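Local coordinates for cytochrome C-type biogenesis protein ccmF (Thermus thermophilus, PDB 6ZMQ) that acts as a membrane-bound heme lyase in cytochrome c maturation, binds heme b, and may take part in moving heme across the membrane, at residues S29-F34 and F151-M156; L360-A365 and R501-S506; G423-W428 and I476-R481. One frame throughout, in Å; residues are numbered along the deposited sequence.

Interaction 1 stands apart, with its centre about 49 Å from that of interaction 3 and on the opposite side of the chain's centre. It is a buried pairing of two helices through apolar side chains, next to a phosphatidylethanolamine. Interactions 2 and 3 are neighbours, with centres about 8 Å apart, and both border the heme. Interaction 2 lies nearer the surface and is polar: arginines from two helices gather by the heme propionates. Interaction 3 is buried and apolar, a turn set against a helix. R362 ties these two together through the backbone of 423-428, and helices 460-484 and 501-525 follow each other in the chain.

Interaction 1 of 3, residues S29-F34 and F151-M156; sequences SLALAF and FFFGVM. With PTY (phosphatidylethanolamine), chain E.
The helix-helix packing of a membrane bundle joins A31 and L32 of helix 20-47 to F153 and G154 of helix 135-157. Both helices are predicted to span the membrane. Their local axes come within 9.1 Å and run roughly antiparallel, with 143° between their directions. A31 CB sits over the centre of one face of the F153 ring, 4.0 Å from its centroid, a CH-pi contact. M156 CE covers the opposite face, nearer the rim, so the ring is held between two methyls. L32 packs nearer the backbone of F153, with L32 CB 4.1 Å from F153 CB. Its CD1 reaches on to the F153 carbonyl, and its CG lies beside G154 N. The lipid lies beyond G154, whose missing side chain leaves room for an acyl chain. With CG anti to the backbone N (chi1 177°), the F151 ring is carried to the lipid and meets both acyl chains: F151 CD1 is 3.7 Å from both PTY C17 and PTY C38. F332 stacks on this ring, and F329 meets it edge-to-face. With an alanine here, both acyl chains would probably lose their aromatic neighbour and F332 its stacking partner. The arrangement is that of a polytopic membrane helix bundle with lipid chains packed against it.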
loop_
_atom_site.group_PDB
_atom_site.type_symbol
_atom_site.label_atom_id
_atom_site.label_comp_id
_atom_site.label_asym_id
_atom_site.label_seq_id
_atom_site.Cartn_x
_atom_site.Cartn_y
_atom_site.Cartn_z
ATOM N N SER A 29 13.483 -23.389 11.459
ATOM C CA SER A 29 13.739 -24.715 10.906
ATOM C C SER A 29 12.520 -25.618 11.045
ATOM O O SER A 29 12.163 -26.340 10.107
ATOM C CB SER A 29 14.959 -25.342 11.575
ATOM O OG SER A 29 16.003 -24.395 11.751
ATOM N N LEU A 30 11.870 -25.595 12.212
ATOM C CA LEU A 30 10.692 -26.415 12.436
ATOM C C LEU A 30 9.517 -25.921 11.599
ATOM O O LEU A 30 8.747 -26.732 11.089
ATOM C CB LEU A 30 10.369 -26.429 13.934
ATOM C CG LEU A 30 9.661 -27.609 14.598
ATOM C CD1 LEU A 30 9.967 -28.942 13.913
ATOM C CD2 LEU A 30 10.121 -27.656 16.041
ATOM N N ALA A 31 9.422 -24.602 11.369
ATOM C CA ALA A 31 8.399 -24.053 10.473
ATOM C C ALA A 31 8.650 -24.451 9.029
ATOM O O ALA A 31 7.697 -24.736 8.291
ATOM C CB ALA A 31 8.341 -22.523 10.579
ATOM N N LEU A 32 9.924 -24.454 8.617
ATOM C CA LEU A 32 10.306 -24.930 7.295
ATOM C C LEU A 32 9.969 -26.409 7.125
ATOM O O LEU A 32 9.509 -26.828 6.056
ATOM C CB LEU A 32 11.799 -24.707 7.092
ATOM C CG LEU A 32 12.376 -24.650 5.673
ATOM C CD1 LEU A 32 13.888 -24.539 5.737
ATOM C CD2 LEU A 32 11.953 -25.790 4.782
ATOM N N ALA A 33 10.185 -27.209 8.184
ATOM C CA ALA A 33 9.886 -28.640 8.140
ATOM C C ALA A 33 8.381 -28.895 8.035
ATOM O O ALA A 33 7.941 -29.720 7.210
ATOM C CB ALA A 33 10.472 -29.331 9.372
ATOM N N PHE A 34 7.580 -28.156 8.826
ATOM C CA PHE A 34 6.124 -28.303 8.787
ATOM C C PHE A 34 5.557 -27.861 7.445
ATOM O O PHE A 34 4.683 -28.531 6.882
ATOM C CB PHE A 34 5.455 -27.501 9.910
ATOM C CG PHE A 34 5.721 -28.032 11.294
ATOM C CD1 PHE A 34 5.738 -29.404 11.558
ATOM C CD2 PHE A 34 5.920 -27.148 12.344
ATOM C CE1 PHE A 34 5.994 -29.886 12.851
ATOM C CE2 PHE A 34 6.178 -27.611 13.623
ATOM C CZ PHE A 34 6.206 -28.986 13.883
ATOM N N PHE A 151 9.210 -20.929 0.576
ATOM C CA PHE A 151 10.141 -19.938 0.025
ATOM C C PHE A 151 10.602 -18.950 1.085
ATOM O O PHE A 151 11.791 -18.633 1.149
ATOM C CB PHE A 151 9.560 -19.141 -1.142
ATOM C CG PHE A 151 10.522 -18.072 -1.645
ATOM C CD1 PHE A 151 11.752 -18.433 -2.187
ATOM C CD2 PHE A 151 10.242 -16.723 -1.488
ATOM C CE1 PHE A 151 12.652 -17.467 -2.627
ATOM C CE2 PHE A 151 11.136 -15.749 -1.924
ATOM C CZ PHE A 151 12.343 -16.124 -2.493
ATOM N N PHE A 152 9.676 -18.457 1.922
ATOM C CA PHE A 152 10.044 -17.470 2.943
ATOM C C PHE A 152 10.963 -18.063 3.999
ATOM O O PHE A 152 11.956 -17.441 4.385
ATOM C CB PHE A 152 8.804 -16.882 3.617
ATOM C CG PHE A 152 8.161 -15.798 2.830
ATOM C CD1 PHE A 152 8.934 -14.834 2.199
ATOM C CD2 PHE A 152 6.782 -15.728 2.733
ATOM C CE1 PHE A 152 8.341 -13.833 1.467
ATOM C CE2 PHE A 152 6.181 -14.726 2.004
ATOM C CZ PHE A 152 6.961 -13.784 1.368
ATOM N N PHE A 153 10.696 -19.291 4.425
ATOM C CA PHE A 153 11.535 -19.849 5.475
ATOM C C PHE A 153 12.805 -20.487 4.915
ATOM O O PHE A 153 13.821 -20.533 5.615
ATOM C CB PHE A 153 10.708 -20.800 6.334
ATOM C CG PHE A 153 9.802 -20.070 7.296
ATOM C CD1 PHE A 153 10.301 -19.592 8.496
ATOM C CD2 PHE A 153 8.481 -19.791 6.967
ATOM C CE1 PHE A 153 9.489 -18.891 9.376
ATOM C CE2 PHE A 153 7.660 -19.091 7.843
ATOM C CZ PHE A 153 8.174 -18.642 9.044
ATOM N N GLY A 154 12.793 -20.936 3.655
ATOM C CA GLY A 154 14.039 -21.265 2.979
ATOM C C GLY A 154 14.940 -20.058 2.784
ATOM O O GLY A 154 16.123 -20.096 3.133
ATOM N N VAL A 155 14.373 -18.939 2.306
ATOM C CA VAL A 155 15.150 -17.717 2.084
ATOM C C VAL A 155 15.492 -17.049 3.416
ATOM O O VAL A 155 16.252 -16.078 3.464
ATOM C CB VAL A 155 14.391 -16.755 1.139
ATOM C CG1 VAL A 155 13.370 -15.875 1.877
ATOM C CG2 VAL A 155 15.345 -15.909 0.305
ATOM N N MET A 156 14.820 -17.462 4.492
ATOM C CA MET A 156 15.209 -17.067 5.835
ATOM C C MET A 156 16.244 -18.018 6.439
ATOM O O MET A 156 16.927 -17.655 7.398
ATOM C CB MET A 156 13.963 -17.016 6.713
ATOM C CG MET A 156 14.015 -16.091 7.920
ATOM S SD MET A 156 12.461 -16.254 8.825
ATOM C CE MET A 156 11.255 -16.193 7.489
HETATM C C1 PTY E . 23.105 -18.153 -4.839
HETATM C C2 PTY E . 29.110 -14.918 -7.008
HETATM C C3 PTY E . 27.661 -14.445 -7.127
HETATM O O4 PTY E . 22.835 -17.908 -3.489
HETATM C C5 PTY E . 23.054 -15.841 -5.868
HETATM C C6 PTY E . 22.347 -17.207 -5.777
HETATM O O7 PTY E . 20.985 -17.077 -5.404
HETATM C C8 PTY E . 20.065 -17.892 -6.110
HETATM O O10 PTY E . 20.468 -18.687 -6.890
HETATM C C11 PTY E . 18.542 -17.772 -5.901
HETATM C C12 PTY E . 17.746 -18.879 -6.627
HETATM C C13 PTY E . 16.285 -18.479 -6.930
HETATM C C14 PTY E . 15.262 -19.590 -6.639
HETATM C C15 PTY E . 13.904 -19.022 -6.195
HETATM C C16 PTY E . 12.711 -19.913 -6.586
HETATM C C17 PTY E . 11.921 -20.345 -5.338
HETATM C C18 PTY E . 10.433 -20.599 -5.618
HETATM C C19 PTY E . 9.759 -21.235 -4.394
HETATM C C20 PTY E . 8.386 -21.813 -4.763
HETATM C C21 PTY E . 7.969 -22.910 -3.777
HETATM C C22 PTY E . 7.293 -24.079 -4.508
HETATM C C23 PTY E . 5.811 -23.780 -4.763
HETATM C C24 PTY E . 5.112 -25.007 -5.362
HETATM C C25 PTY E . 3.593 -24.822 -5.425
HETATM C C26 PTY E . 3.116 -24.885 -6.878
HETATM C C27 PTY E . 1.762 -25.587 -6.974
HETATM C C28 PTY E . 1.109 -25.193 -8.296
HETATM C C29 PTY E . 0.093 -26.241 -8.737
HETATM C C30 PTY E . 23.018 -19.049 -2.696
HETATM C C31 PTY E . 21.911 -20.102 -2.624
HETATM O O30 PTY E . 24.030 -19.208 -2.096
HETATM C C32 PTY E . 20.585 -19.420 -2.284
HETATM C C33 PTY E . 19.403 -20.377 -2.453
HETATM C C34 PTY E . 18.139 -19.734 -1.876
HETATM C C35 PTY E . 16.932 -20.647 -2.104
HETATM C C36 PTY E . 15.867 -20.425 -1.028
HETATM C C37 PTY E . 15.068 -21.713 -0.828
HETATM C C38 PTY E . 13.595 -21.463 -1.155
HETATM C C39 PTY E . 12.804 -22.772 -1.163
HETATM C C40 PTY E . 12.494 -23.172 -2.606
HETATM C C41 PTY E . 11.437 -24.276 -2.660
HETATM C C42 PTY E . 12.115 -25.645 -2.674
HETATM C C43 PTY E . 11.166 -26.676 -3.280
HETATM C C44 PTY E . 10.592 -27.527 -2.153
HETATM P P1 PTY E . 25.650 -16.002 -6.498
HETATM O O11 PTY E . 26.894 -14.996 -6.091
HETATM O O12 PTY E . 25.203 -15.695 -7.907
HETATM O O13 PTY E . 26.173 -17.416 -6.464
HETATM O O14 PTY E . 24.391 -15.877 -5.428
HETATM N N1 PTY E . 29.495 -15.600 -8.231
#

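Interaction 2 of 3, residues L360-A365 and R501-S506. With HEM (protoporphyrin IX containing Fe), chain B.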
loop_
_atom_site.group_PDB
_atom_site.type_symbol
_atom_site.label_atom_id
_atom_site.label_comp_id
_atom_site.label_asym_id
_atom_site.label_seq_id
_atom_site.Cartn_x
_atom_site.Cartn_y
_atom_site.Cartn_z
ATOM N N LEU A 360 -21.653 -1.419 -24.206
ATOM C CA LEU A 360 -21.746 -0.087 -23.624
ATOM C C LEU A 360 -22.361 -0.161 -22.234
ATOM O O LEU A 360 -23.004 0.786 -21.770
ATOM C CB LEU A 360 -22.562 0.841 -24.525
ATOM C CG LEU A 360 -22.296 2.342 -24.414
ATOM C CD1 LEU A 360 -21.181 2.720 -25.380
ATOM C CD2 LEU A 360 -23.546 3.168 -24.679
ATOM N N SER A 361 -22.154 -1.286 -21.566
ATOM C CA SER A 361 -22.888 -1.638 -20.365
ATOM C C SER A 361 -22.091 -1.242 -19.125
ATOM O O SER A 361 -21.032 -0.615 -19.219
ATOM C CB SER A 361 -23.194 -3.127 -20.407
ATOM O OG SER A 361 -23.910 -3.425 -21.591
ATOM N N ARG A 362 -22.589 -1.624 -17.944
ATOM C CA ARG A 362 -21.812 -1.444 -16.721
ATOM C C ARG A 362 -20.611 -2.393 -16.708
ATOM O O ARG A 362 -19.541 -2.043 -16.201
ATOM C CB ARG A 362 -22.719 -1.637 -15.495
ATOM C CG ARG A 362 -22.024 -1.464 -14.140
ATOM C CD ARG A 362 -22.878 -1.860 -12.932
ATOM N NE ARG A 362 -24.023 -0.985 -12.692
ATOM C CZ ARG A 362 -25.044 -1.310 -11.907
ATOM N NH1 ARG A 362 -25.055 -2.482 -11.284
ATOM N NH2 ARG A 362 -26.047 -0.463 -11.734
ATOM N N GLU A 363 -20.759 -3.580 -17.315
ATOM C CA GLU A 363 -19.631 -4.494 -17.514
ATOM C C GLU A 363 -18.585 -3.909 -18.453
ATOM O O GLU A 363 -17.380 -4.069 -18.224
ATOM C CB GLU A 363 -20.118 -5.826 -18.087
ATOM C CG GLU A 363 -21.030 -6.611 -17.198
ATOM C CD GLU A 363 -22.439 -6.679 -17.762
ATOM O OE1 GLU A 363 -23.034 -5.599 -17.967
ATOM O OE2 GLU A 363 -22.957 -7.794 -17.977
ATOM N N GLY A 364 -19.029 -3.254 -19.530
ATOM C CA GLY A 364 -18.093 -2.643 -20.463
ATOM C C GLY A 364 -17.365 -1.455 -19.866
ATOM O O GLY A 364 -16.173 -1.248 -20.122
ATOM N N ALA A 365 -18.072 -0.669 -19.048
ATOM C CA ALA A 365 -17.450 0.451 -18.352
ATOM C C ALA A 365 -16.459 -0.027 -17.297
ATOM O O ALA A 365 -15.360 0.532 -17.188
ATOM C CB ALA A 365 -18.527 1.339 -17.730
ATOM N N ARG A 501 -24.723 -2.227 2.160
ATOM C CA ARG A 501 -23.431 -1.715 2.625
ATOM C C ARG A 501 -22.429 -1.551 1.487
ATOM O O ARG A 501 -21.611 -0.617 1.505
ATOM C CB ARG A 501 -22.877 -2.658 3.691
ATOM C CG ARG A 501 -23.289 -2.274 5.090
ATOM C CD ARG A 501 -23.110 -3.429 6.067
ATOM N NE ARG A 501 -22.958 -2.967 7.444
ATOM C CZ ARG A 501 -23.972 -2.603 8.229
ATOM N NH1 ARG A 501 -23.733 -2.067 9.413
ATOM N NH2 ARG A 501 -25.227 -2.699 7.799
ATOM N N ARG A 502 -22.506 -2.440 0.482
ATOM C CA ARG A 502 -21.610 -2.392 -0.672
ATOM C C ARG A 502 -21.803 -1.113 -1.478
ATOM O O ARG A 502 -20.833 -0.393 -1.749
ATOM C CB ARG A 502 -21.834 -3.611 -1.566
ATOM C CG ARG A 502 -21.867 -4.963 -0.871
ATOM C CD ARG A 502 -22.058 -6.038 -1.929
ATOM N NE ARG A 502 -20.860 -6.211 -2.746
ATOM C CZ ARG A 502 -20.664 -7.225 -3.582
ATOM N NH1 ARG A 502 -19.497 -7.374 -4.193
ATOM N NH2 ARG A 502 -21.618 -8.132 -3.750
ATOM N N ARG A 503 -23.061 -0.786 -1.813
ATOM C CA ARG A 503 -23.344 0.385 -2.638
ATOM C C ARG A 503 -23.039 1.696 -1.915
ATOM O O ARG A 503 -22.351 2.545 -2.482
ATOM C CB ARG A 503 -24.803 0.369 -3.106
ATOM C CG ARG A 503 -25.145 -0.604 -4.246
ATOM C CD ARG A 503 -24.750 -0.100 -5.641
ATOM N NE ARG A 503 -25.252 -0.955 -6.725
ATOM C CZ ARG A 503 -24.751 -2.143 -7.075
ATOM N NH1 ARG A 503 -25.369 -2.881 -7.986
ATOM N NH2 ARG A 503 -23.677 -2.629 -6.469
ATOM N N VAL A 504 -23.453 1.851 -0.650
ATOM C CA VAL A 504 -23.280 3.143 0.022
ATOM C C VAL A 504 -21.818 3.354 0.445
ATOM O O VAL A 504 -21.267 4.462 0.293
ATOM C CB VAL A 504 -24.279 3.291 1.198
ATOM C CG1 VAL A 504 -24.264 2.100 2.136
ATOM C CG2 VAL A 504 -24.088 4.605 1.968
ATOM N N GLY A 505 -21.154 2.293 0.935
ATOM C CA GLY A 505 -19.731 2.387 1.233
ATOM C C GLY A 505 -18.888 2.605 -0.007
ATOM O O GLY A 505 -17.911 3.363 0.022
ATOM N N SER A 506 -19.285 1.983 -1.124
ATOM C CA SER A 506 -18.602 2.195 -2.391
ATOM C C SER A 506 -18.787 3.620 -2.885
ATOM O O SER A 506 -17.857 4.191 -3.452
ATOM C CB SER A 506 -19.105 1.200 -3.439
ATOM O OG SER A 506 -20.195 1.735 -4.166
HETATM C CHA HEM B . -17.101 -0.867 -5.937
HETATM C CHB HEM B . -17.271 1.076 -10.431
HETATM C CHC HEM B . -12.812 3.023 -9.741
HETATM C CHD HEM B . -12.950 1.448 -5.127
HETATM C C1A HEM B . -17.485 -0.492 -7.215
HETATM C C2A HEM B . -18.700 -0.921 -7.816
HETATM C C3A HEM B . -18.752 -0.385 -9.069
HETATM C C4A HEM B . -17.585 0.374 -9.272
HETATM C CMA HEM B . -19.853 -0.563 -10.076
HETATM C CAA HEM B . -19.762 -1.810 -7.189
HETATM C CBA HEM B . -20.664 -1.025 -6.218
HETATM C CGA HEM B . -21.450 0.043 -6.938
HETATM O O1A HEM B . -21.289 1.246 -6.630
HETATM O O2A HEM B . -22.259 -0.279 -7.838
HETATM C C1B HEM B . -16.042 1.747 -10.603
HETATM C C2B HEM B . -15.619 2.284 -11.842
HETATM C C3B HEM B . -14.383 2.827 -11.669
HETATM C C4B HEM B . -14.022 2.588 -10.272
HETATM C CMB HEM B . -16.392 2.277 -13.123
HETATM C CAB HEM B . -13.538 3.497 -12.664
HETATM C CBB HEM B . -12.504 2.623 -13.284
HETATM C C1C HEM B . -12.510 2.831 -8.411
HETATM C C2C HEM B . -11.467 3.454 -7.725
HETATM C C3C HEM B . -11.531 2.995 -6.432
HETATM C C4C HEM B . -12.617 2.096 -6.311
HETATM C CMC HEM B . -10.446 4.427 -8.255
HETATM C CAC HEM B . -10.619 3.374 -5.367
HETATM C CBC HEM B . -11.013 4.428 -4.403
HETATM C C1D HEM B . -14.067 0.618 -4.944
HETATM C C2D HEM B . -14.355 -0.158 -3.732
HETATM C C3D HEM B . -15.519 -0.813 -3.945
HETATM C C4D HEM B . -15.943 -0.416 -5.306
HETATM C CMD HEM B . -13.510 -0.215 -2.489
HETATM C CAD HEM B . -16.237 -1.750 -2.986
HETATM C CBD HEM B . -16.028 -3.196 -3.454
HETATM C CGD HEM B . -16.573 -4.247 -2.515
HETATM O O1D HEM B . -17.629 -4.867 -2.779
HETATM O O2D HEM B . -15.954 -4.521 -1.471
HETATM N NA HEM B . -16.817 0.285 -8.142
HETATM N NB HEM B . -15.051 1.937 -9.707
HETATM N NC HEM B . -13.215 2.044 -7.540
HETATM N ND HEM B . -15.037 0.424 -5.815
HETATM FE FE HEM B . -15.110 1.286 -7.728
#
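R503 of helix 501-525 reaches past a heme propionate to meet R362 of helix 362-384. The contact belongs to the polar edge of the heme b site. From CB the chain first leaves with CG anti to its own carbonyl carbon (chi1 -76°). It then bends at chi2 (-79°), which brings CD beside the propionate. R503 CD is 3.3 Å from HEM O2A. NE and CZ follow past the same oxygen, and R503 NH2 comes within 3.1 Å of HEM O2A. The oxygen lies over one face of the guanidinium, so the attraction here is probably mainly electrostatic. NH2 also passes the methylene HEM CBA. R503 NH1 is turned toward helix 362-384 and ends 3.3 Å from R362 NH1. These are two donors and make no bond. The two guanidinium planes are turned 84° apart. R362 has its own partners: its NH2 donates to P424 O, and its guanidinium makes a cation-pi contact with W428.

One turn along, S506 OG is 2.7 Å from HEM O1A, the second oxygen of the propionate beside R503. It is also close to R503 O, and its one proton could go to either. R502 serves the other propionate. HEM O1D lies at the guanidinium edge, in its plane, and takes weak hydrogen bonds from R502 NE (3.5 Å) and R502 NH1 (3.4 Å). R502 NH1 has a second, weak bond to Q282, and R224 also bonds the heme. H510, an axial ligand of the heme iron, follows on the same helix.

The arginines gathered here probably offset the negative charge of the two propionates. That negative charge probably lets the guanidinium groups of R362 and R503 lie this close.

Interaction 3 of 3, residues G423-W428 and I476-R481; sequences GPLLPW and IYLLAR
P424 and L425 are the two central residues of a type I beta turn, G423 to L426, set against helix 460-484. The turn follows helix 402-422 and is closed by a hydrogen bond from L426 N to G423 O, 3.1 Å. The backbones come nearest at L425 and L479, whose CA atoms are 6.5 Å apart. The two segments share no hydrogen bond, and the contact is apolar.

L425 is the central side chain. Its CG is anti to the carbonyl carbon (chi1 -83°), which sends the two methyls across to the helix. The branches then divide the work. L425 CD1 meets L478, 3.8 Å from L478 CD1 and close to L478 CB as well. L425 CD2 meets L479, 3.7 Å from L479 CG. The side chains of L425 and L478 cross at about a right angle.

P424 takes the far end of L479. P424 CG is 3.7 Å from L479 CD1, and its CB touches both methyls. L479 CD2 also packs beside the P424 carbonyl, 3.4 Å from P424 O. L479 is thus shared by both turn residues. The side chain of P424 also touches the heme and lies about 5 Å from that of H510, an axial ligand of the heme iron.

Neighbouring helices close round the contact. L442 of helix 439-454 packs on both L425 and L478. L507 of helix 501-525 packs on L479 and on I476. A365 of helix 362-384 touches L426, so the turn is wedged into an all-helical corner of the bundle beside the heme.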
loop_
_atom_site.group_PDB
_atom_site.type_symbol
_atom_site.label_atom_id
_atom_site.label_comp_id
_atom_site.label_asym_id
_atom_site.label_seq_id
_atom_site.Cartn_x
_atom_site.Cartn_y
_atom_site.Cartn_z
ATOM N N GLY A 423 -20.144 4.666 -14.969
ATOM C CA GLY A 423 -20.307 3.225 -14.996
ATOM C C GLY A 423 -21.471 2.630 -14.226
ATOM O O GLY A 423 -22.299 1.913 -14.796
ATOM N N PRO A 424 -21.550 2.885 -12.906
ATOM C CA PRO A 424 -22.686 2.376 -12.114
ATOM C C PRO A 424 -24.066 2.951 -12.448
ATOM O O PRO A 424 -25.075 2.434 -11.957
ATOM C CB PRO A 424 -22.281 2.746 -10.676
ATOM C CG PRO A 424 -21.057 3.665 -10.842
ATOM C CD PRO A 424 -20.396 3.092 -12.024
ATOM N N LEU A 425 -24.142 3.987 -13.285
ATOM C CA LEU A 425 -25.408 4.521 -13.771
ATOM C C LEU A 425 -25.854 3.865 -15.066
ATOM O O LEU A 425 -26.838 4.307 -15.670
ATOM C CB LEU A 425 -25.305 6.032 -13.979
ATOM C CG LEU A 425 -25.494 6.951 -12.775
ATOM C CD1 LEU A 425 -25.641 8.386 -13.248
ATOM C CD2 LEU A 425 -26.742 6.540 -12.006
ATOM N N LEU A 426 -25.159 2.814 -15.496
ATOM C CA LEU A 426 -25.490 1.992 -16.638
ATOM C C LEU A 426 -26.091 0.669 -16.175
ATOM O O LEU A 426 -25.689 0.123 -15.140
ATOM C CB LEU A 426 -24.246 1.707 -17.491
ATOM C CG LEU A 426 -23.583 2.887 -18.208
ATOM C CD1 LEU A 426 -22.305 2.450 -18.896
ATOM C CD2 LEU A 426 -24.537 3.491 -19.223
ATOM N N PRO A 427 -27.063 0.137 -16.904
ATOM C CA PRO A 427 -27.591 -1.189 -16.581
ATOM C C PRO A 427 -26.671 -2.295 -17.081
ATOM O O PRO A 427 -25.795 -2.087 -17.922
ATOM C CB PRO A 427 -28.938 -1.209 -17.312
ATOM C CG PRO A 427 -28.677 -0.369 -18.514
ATOM C CD PRO A 427 -27.831 0.770 -17.994
ATOM N N TRP A 428 -26.881 -3.486 -16.523
ATOM C CA TRP A 428 -26.084 -4.652 -16.886
ATOM C C TRP A 428 -26.449 -5.160 -18.284
ATOM O O TRP A 428 -27.633 -5.216 -18.639
ATOM C CB TRP A 428 -26.308 -5.777 -15.879
ATOM C CG TRP A 428 -25.816 -5.596 -14.447
ATOM C CD1 TRP A 428 -26.591 -5.543 -13.324
ATOM C CD2 TRP A 428 -24.454 -5.538 -13.987
ATOM N NE1 TRP A 428 -25.802 -5.419 -12.203
ATOM C CE2 TRP A 428 -24.488 -5.414 -12.582
ATOM C CE3 TRP A 428 -23.218 -5.551 -14.625
ATOM C CZ2 TRP A 428 -23.328 -5.312 -11.810
ATOM C CZ3 TRP A 428 -22.062 -5.452 -13.854
ATOM C CH2 TRP A 428 -22.128 -5.339 -12.464
ATOM N N ILE A 476 -22.575 10.568 -7.862
ATOM C CA ILE A 476 -22.835 9.999 -6.538
ATOM C C ILE A 476 -24.259 10.314 -6.094
ATOM O O ILE A 476 -24.986 9.427 -5.616
ATOM C CB ILE A 476 -21.795 10.505 -5.517
ATOM C CG1 ILE A 476 -20.390 10.047 -5.908
ATOM C CG2 ILE A 476 -22.157 10.101 -4.083
ATOM C CD1 ILE A 476 -20.090 8.632 -5.603
ATOM N N TYR A 477 -24.705 11.561 -6.326
ATOM C CA TYR A 477 -26.089 11.924 -6.018
ATOM C C TYR A 477 -27.098 11.188 -6.901
ATOM O O TYR A 477 -28.155 10.785 -6.407
ATOM C CB TYR A 477 -26.320 13.434 -6.135
ATOM C CG TYR A 477 -27.782 13.773 -5.880
ATOM C CD1 TYR A 477 -28.387 13.456 -4.660
ATOM C CD2 TYR A 477 -28.582 14.314 -6.887
ATOM C CE1 TYR A 477 -29.734 13.716 -4.437
ATOM C CE2 TYR A 477 -29.930 14.576 -6.673
ATOM C CZ TYR A 477 -30.496 14.277 -5.447
ATOM O OH TYR A 477 -31.828 14.540 -5.229
ATOM N N LEU A 478 -26.804 11.008 -8.195
ATOM C CA LEU A 478 -27.756 10.331 -9.083
ATOM C C LEU A 478 -27.898 8.857 -8.725
ATOM O O LEU A 478 -29.008 8.305 -8.755
ATOM C CB LEU A 478 -27.330 10.478 -10.543
ATOM C CG LEU A 478 -27.537 11.848 -11.184
ATOM C CD1 LEU A 478 -27.224 11.804 -12.675
ATOM C CD2 LEU A 478 -28.928 12.382 -10.913
ATOM N N LEU A 479 -26.786 8.235 -8.319
ATOM C CA LEU A 479 -26.802 6.863 -7.831
ATOM C C LEU A 479 -27.593 6.739 -6.534
ATOM O O LEU A 479 -28.420 5.829 -6.399
ATOM C CB LEU A 479 -25.360 6.405 -7.642
ATOM C CG LEU A 479 -24.766 5.807 -8.910
ATOM C CD1 LEU A 479 -23.285 5.744 -8.764
ATOM C CD2 LEU A 479 -25.341 4.417 -9.159
ATOM N N ALA A 480 -27.393 7.678 -5.599
ATOM C CA ALA A 480 -28.119 7.639 -4.330
ATOM C C ALA A 480 -29.608 7.915 -4.516
ATOM O O ALA A 480 -30.440 7.286 -3.853
ATOM C CB ALA A 480 -27.511 8.634 -3.342
ATOM N N ARG A 481 -29.960 8.849 -5.409
ATOM C CA ARG A 481 -31.362 9.175 -5.666
ATOM C C ARG A 481 -32.083 8.013 -6.336
ATOM O O ARG A 481 -33.198 7.647 -5.942
ATOM C CB ARG A 481 -31.492 10.448 -6.515
ATOM C CG ARG A 481 -32.954 10.914 -6.586
ATOM C CD ARG A 481 -33.497 11.309 -7.965
ATOM N NE ARG A 481 -32.698 12.295 -8.682
ATOM C CZ ARG A 481 -32.870 12.581 -9.966
ATOM N NH1 ARG A 481 -33.810 11.954 -10.660
ATOM N NH2 ARG A 481 -32.122 13.502 -10.553
#